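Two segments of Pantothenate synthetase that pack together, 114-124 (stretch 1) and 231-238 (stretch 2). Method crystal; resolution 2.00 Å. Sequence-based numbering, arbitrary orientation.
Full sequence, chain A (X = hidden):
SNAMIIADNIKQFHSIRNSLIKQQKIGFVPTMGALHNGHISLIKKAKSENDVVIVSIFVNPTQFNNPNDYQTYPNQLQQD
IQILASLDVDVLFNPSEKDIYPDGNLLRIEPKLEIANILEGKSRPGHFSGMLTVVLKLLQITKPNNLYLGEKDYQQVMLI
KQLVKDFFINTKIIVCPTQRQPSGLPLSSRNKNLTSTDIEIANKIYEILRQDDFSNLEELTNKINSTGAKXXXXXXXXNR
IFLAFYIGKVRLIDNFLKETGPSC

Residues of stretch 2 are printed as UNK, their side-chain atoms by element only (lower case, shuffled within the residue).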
# COMPACT_ATOMS: atom_id res chain seq x y z
N GLU A 114 -2.14 5.92 -16.17
CA GLU A 114 -1.47 6.71 -17.20
C GLU A 114 -0.47 7.73 -16.69
O GLU A 114 0.69 7.78 -17.14
CB GLU A 114 -2.51 7.39 -18.10
CG GLU A 114 -2.73 6.64 -19.39
CD GLU A 114 -1.48 6.61 -20.26
OE1 GLU A 114 -0.80 5.56 -20.30
OE2 GLU A 114 -1.17 7.65 -20.89
N ILE A 115 -0.90 8.55 -15.75
CA ILE A 115 -0.03 9.59 -15.22
C ILE A 115 1.30 9.04 -14.71
O ILE A 115 2.29 9.75 -14.65
CB ILE A 115 -0.72 10.41 -14.12
CG1 ILE A 115 0.06 11.70 -13.86
CG2 ILE A 115 -0.86 9.59 -12.84
CD1 ILE A 115 0.33 12.52 -15.10
N ALA A 116 1.32 7.76 -14.34
CA ALA A 116 2.55 7.17 -13.81
C ALA A 116 3.45 6.64 -14.90
O ALA A 116 4.61 6.32 -14.64
CB ALA A 116 2.22 6.06 -12.84
N ASN A 117 2.90 6.53 -16.11
CA ASN A 117 3.57 5.88 -17.23
C ASN A 117 4.26 6.85 -18.18
O ASN A 117 4.92 6.42 -19.13
CB ASN A 117 2.57 5.07 -18.05
CG ASN A 117 2.12 3.81 -17.34
OD1 ASN A 117 2.83 3.28 -16.48
ND2 ASN A 117 0.95 3.32 -17.71
N ILE A 118 4.08 8.14 -17.94
CA ILE A 118 4.66 9.16 -18.81
C ILE A 118 5.65 10.05 -18.06
O ILE A 118 5.77 9.95 -16.83
CB ILE A 118 3.55 10.05 -19.40
CG1 ILE A 118 2.70 10.66 -18.28
CG2 ILE A 118 2.68 9.24 -20.42
CD1 ILE A 118 1.77 11.80 -18.71
N LEU A 119 6.35 10.90 -18.82
CA LEU A 119 7.23 11.90 -18.24
C LEU A 119 8.13 11.28 -17.18
O LEU A 119 8.89 10.35 -17.47
CB LEU A 119 6.39 13.04 -17.65
CG LEU A 119 5.50 13.72 -18.71
CD1 LEU A 119 4.42 14.64 -18.11
CD2 LEU A 119 6.37 14.48 -19.72
N GLU A 120 8.04 11.77 -15.95
CA GLU A 120 8.94 11.29 -14.91
C GLU A 120 8.84 9.76 -14.68
O GLU A 120 9.85 9.05 -14.50
CB GLU A 120 8.67 12.09 -13.66
CG GLU A 120 9.86 12.30 -12.78
CD GLU A 120 11.01 13.09 -13.40
OE1 GLU A 120 10.99 13.56 -14.57
OE2 GLU A 120 11.97 13.23 -12.65
N GLY A 121 7.63 9.23 -14.75
CA GLY A 121 7.44 7.80 -14.56
C GLY A 121 8.18 6.95 -15.58
O GLY A 121 8.68 5.86 -15.27
N LYS A 122 8.24 7.43 -16.81
CA LYS A 122 8.87 6.67 -17.89
C LYS A 122 10.38 6.88 -17.83
O LYS A 122 11.18 5.96 -18.06
CB LYS A 122 8.33 7.16 -19.25
CG LYS A 122 8.91 6.42 -20.43
CD LYS A 122 8.35 6.96 -21.74
CE LYS A 122 7.53 5.90 -22.45
NZ LYS A 122 7.17 6.31 -23.83
N SER A 123 10.74 8.11 -17.52
CA SER A 123 12.12 8.56 -17.39
C SER A 123 12.79 7.89 -16.18
O SER A 123 13.98 7.59 -16.21
CB SER A 123 12.14 10.08 -17.27
OG SER A 123 13.39 10.63 -17.59
N ARG A 124 12.03 7.67 -15.12
CA ARG A 124 12.60 7.05 -13.91
C ARG A 124 11.87 5.75 -13.54
O ARG A 124 11.00 5.73 -12.66
CB ARG A 124 12.59 8.01 -12.72
CG ARG A 124 13.22 9.38 -13.02
CD ARG A 124 13.24 10.24 -11.75
NE ARG A 124 14.05 9.64 -10.69
CZ ARG A 124 14.21 10.17 -9.48
NH1 ARG A 124 13.62 11.32 -9.18
NH2 ARG A 124 14.99 9.55 -8.58
N UNK A 231 18.82 17.53 -22.74
CA UNK A 231 17.39 17.47 -22.49
C UNK A 231 16.95 15.99 -22.44
O UNK A 231 17.30 15.20 -23.31
c UNK A 231 15.23 18.76 -23.45
c UNK A 231 14.27 17.61 -23.62
c UNK A 231 16.68 18.27 -23.59
c UNK A 231 14.99 19.50 -22.13
N UNK A 232 16.24 15.62 -21.38
CA UNK A 232 15.61 14.30 -21.28
C UNK A 232 14.27 14.27 -22.02
O UNK A 232 14.02 13.41 -22.88
c UNK A 232 15.39 13.92 -19.81
c UNK A 232 16.67 13.65 -19.03
n UNK A 232 17.88 11.62 -19.64
o UNK A 232 16.32 11.51 -17.99
c UNK A 232 16.94 12.16 -18.85
N UNK A 233 13.39 15.20 -21.65
CA UNK A 233 12.12 15.32 -22.35
C UNK A 233 11.58 16.72 -22.16
O UNK A 233 11.94 17.43 -21.21
c UNK A 233 11.28 13.58 -19.45
c UNK A 233 9.98 14.62 -17.74
o UNK A 233 9.62 14.74 -16.41
c UNK A 233 10.70 14.39 -20.42
c UNK A 233 11.09 14.28 -21.88
c UNK A 233 9.75 15.33 -20.02
c UNK A 233 9.39 15.44 -18.69
c UNK A 233 10.93 13.69 -18.11
N UNK A 234 10.76 17.14 -23.11
CA UNK A 234 9.95 18.34 -22.94
C UNK A 234 8.61 18.06 -23.60
O UNK A 234 8.55 17.54 -24.72
c UNK A 234 10.64 22.17 -23.33
c UNK A 234 9.83 20.88 -23.13
c UNK A 234 10.81 19.51 -25.05
c UNK A 234 10.62 19.62 -23.52
N UNK A 235 7.53 18.35 -22.88
CA UNK A 235 6.21 18.02 -23.37
C UNK A 235 5.16 18.98 -22.85
O UNK A 235 5.28 19.55 -21.76
c UNK A 235 6.63 15.50 -23.57
c UNK A 235 5.82 16.60 -22.92
n UNK A 235 6.39 13.37 -24.66
c UNK A 235 5.79 14.29 -23.93
o UNK A 235 4.61 14.19 -23.56
N UNK A 236 4.11 19.16 -23.65
CA UNK A 236 2.91 19.83 -23.18
C UNK A 236 1.91 18.80 -22.70
O UNK A 236 1.52 17.92 -23.45
c UNK A 236 3.20 21.69 -24.89
c UNK A 236 3.56 23.18 -26.86
c UNK A 236 2.27 20.67 -24.28
n UNK A 236 2.92 23.89 -28.02
c UNK A 236 2.54 22.42 -26.05
N UNK A 237 1.52 18.90 -21.44
CA UNK A 237 0.43 18.08 -20.92
C UNK A 237 -0.66 19.04 -20.50
O UNK A 237 -0.45 19.87 -19.61
c UNK A 237 0.17 15.92 -19.37
c UNK A 237 0.89 17.23 -19.73
c UNK A 237 -0.08 15.84 -17.86
c UNK A 237 -1.12 15.69 -20.16
N UNK A 238 -1.81 18.95 -21.15
CA UNK A 238 -2.87 19.93 -20.90
C UNK A 238 -2.38 21.33 -21.25
O UNK A 238 -2.00 21.58 -22.40
c UNK A 238 -3.35 19.84 -19.45
o UNK A 238 -5.42 18.66 -19.57
n UNK A 238 -3.68 17.57 -18.65
c UNK A 238 -4.24 18.64 -19.22
O HOH W 1 16.29 9.18 -16.47

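Position 231 lies on a strand already under way, with four side-chain carbons forked at the second, all out of reach of stretch 1. That branching identifies Leu-231, an apolar residue that takes no part in this contact.

At position 232 there are three carbons, the third carrying one oxygen and one nitrogen, the pattern of an amide. CA-to-CB points toward stretch 1, and the amide end lies beside Ser-123. The residue is Gln-232. Gln-232 OE1 lies 3.1 Å from Ser-123 OG, but the angle is poor for a hydrogen bond. Water 1 makes a link instead, its O donating to Gln-232 OE1 at 2.8 Å and to Ser-123 O at 2.8 Å. A long, flexible polar chain suits this exposed margin.

Position 233 has one carbon leading to a six-carbon ring that bears a single oxygen, and its CA-to-CB bond also points toward stretch 1. The ring meets Leu-119 over one face, and its oxygen lies 2.6 Å from Glu-120 OE1, near the ring plane. The residue is Tyr-233. Leu-119 CA sits 4.1 Å from the centroid of the Tyr-233 ring and 20° off the normal, in a CH-pi contact, while Leu-119 CD2 reaches 3.3 Å from Tyr-233 CE2. Tyr-233 OH donates a short hydrogen bond to Glu-120 OE1. Tyrosine thus combines an apolar surface for leucine with a donor for a carboxylate.

Position 234 shows four carbons forked at the first, one arm two carbons long: Ile-234. Its CA-to-CB bond points away from stretch 1; a beta-branched residue favours strand phi/psi.

At 235, three carbons end in one oxygen and one nitrogen. CA-to-CB points toward stretch 1, and CB lies 3.9 Å from Leu-119 CD2. This is Gln-235, whose aliphatic base makes the contact in an otherwise exposed residue.

Position 236 carries four carbons in a row ending in nitrogen. This is Lys-236; its CA-to-CB bond points away from stretch 1, and exposure befits a charged chain.

The four carbons at 237, forked at the second, approach Ile-115 and Ile-118, with CA-to-CB pointing toward stretch 1. They define Leu-237, whose CD1 is 4.3 Å from Ile-115 CD1 and CG 4.5 Å from Ile-118 CD1, a loose apolar cluster suited to a branched aliphatic chain.

Position 238 has two carbons, the second bearing oxygen and nitrogen: Asn-238, beyond the strand and out of contact. Asparagine tolerates its positive phi of 61° better than most residues.

From 233 to 237 the CA-to-CB bonds alternate, and 232 breaks the pattern by also pointing toward stretch 1. Tyr-233 packs on Leu-119 and anchors to Glu-120, Leu-237 extends the apolar surface, and Gln-232 adds a water-mediated link to Ser-123.

Stretch 2, residues 231-238: LQYIQKLN
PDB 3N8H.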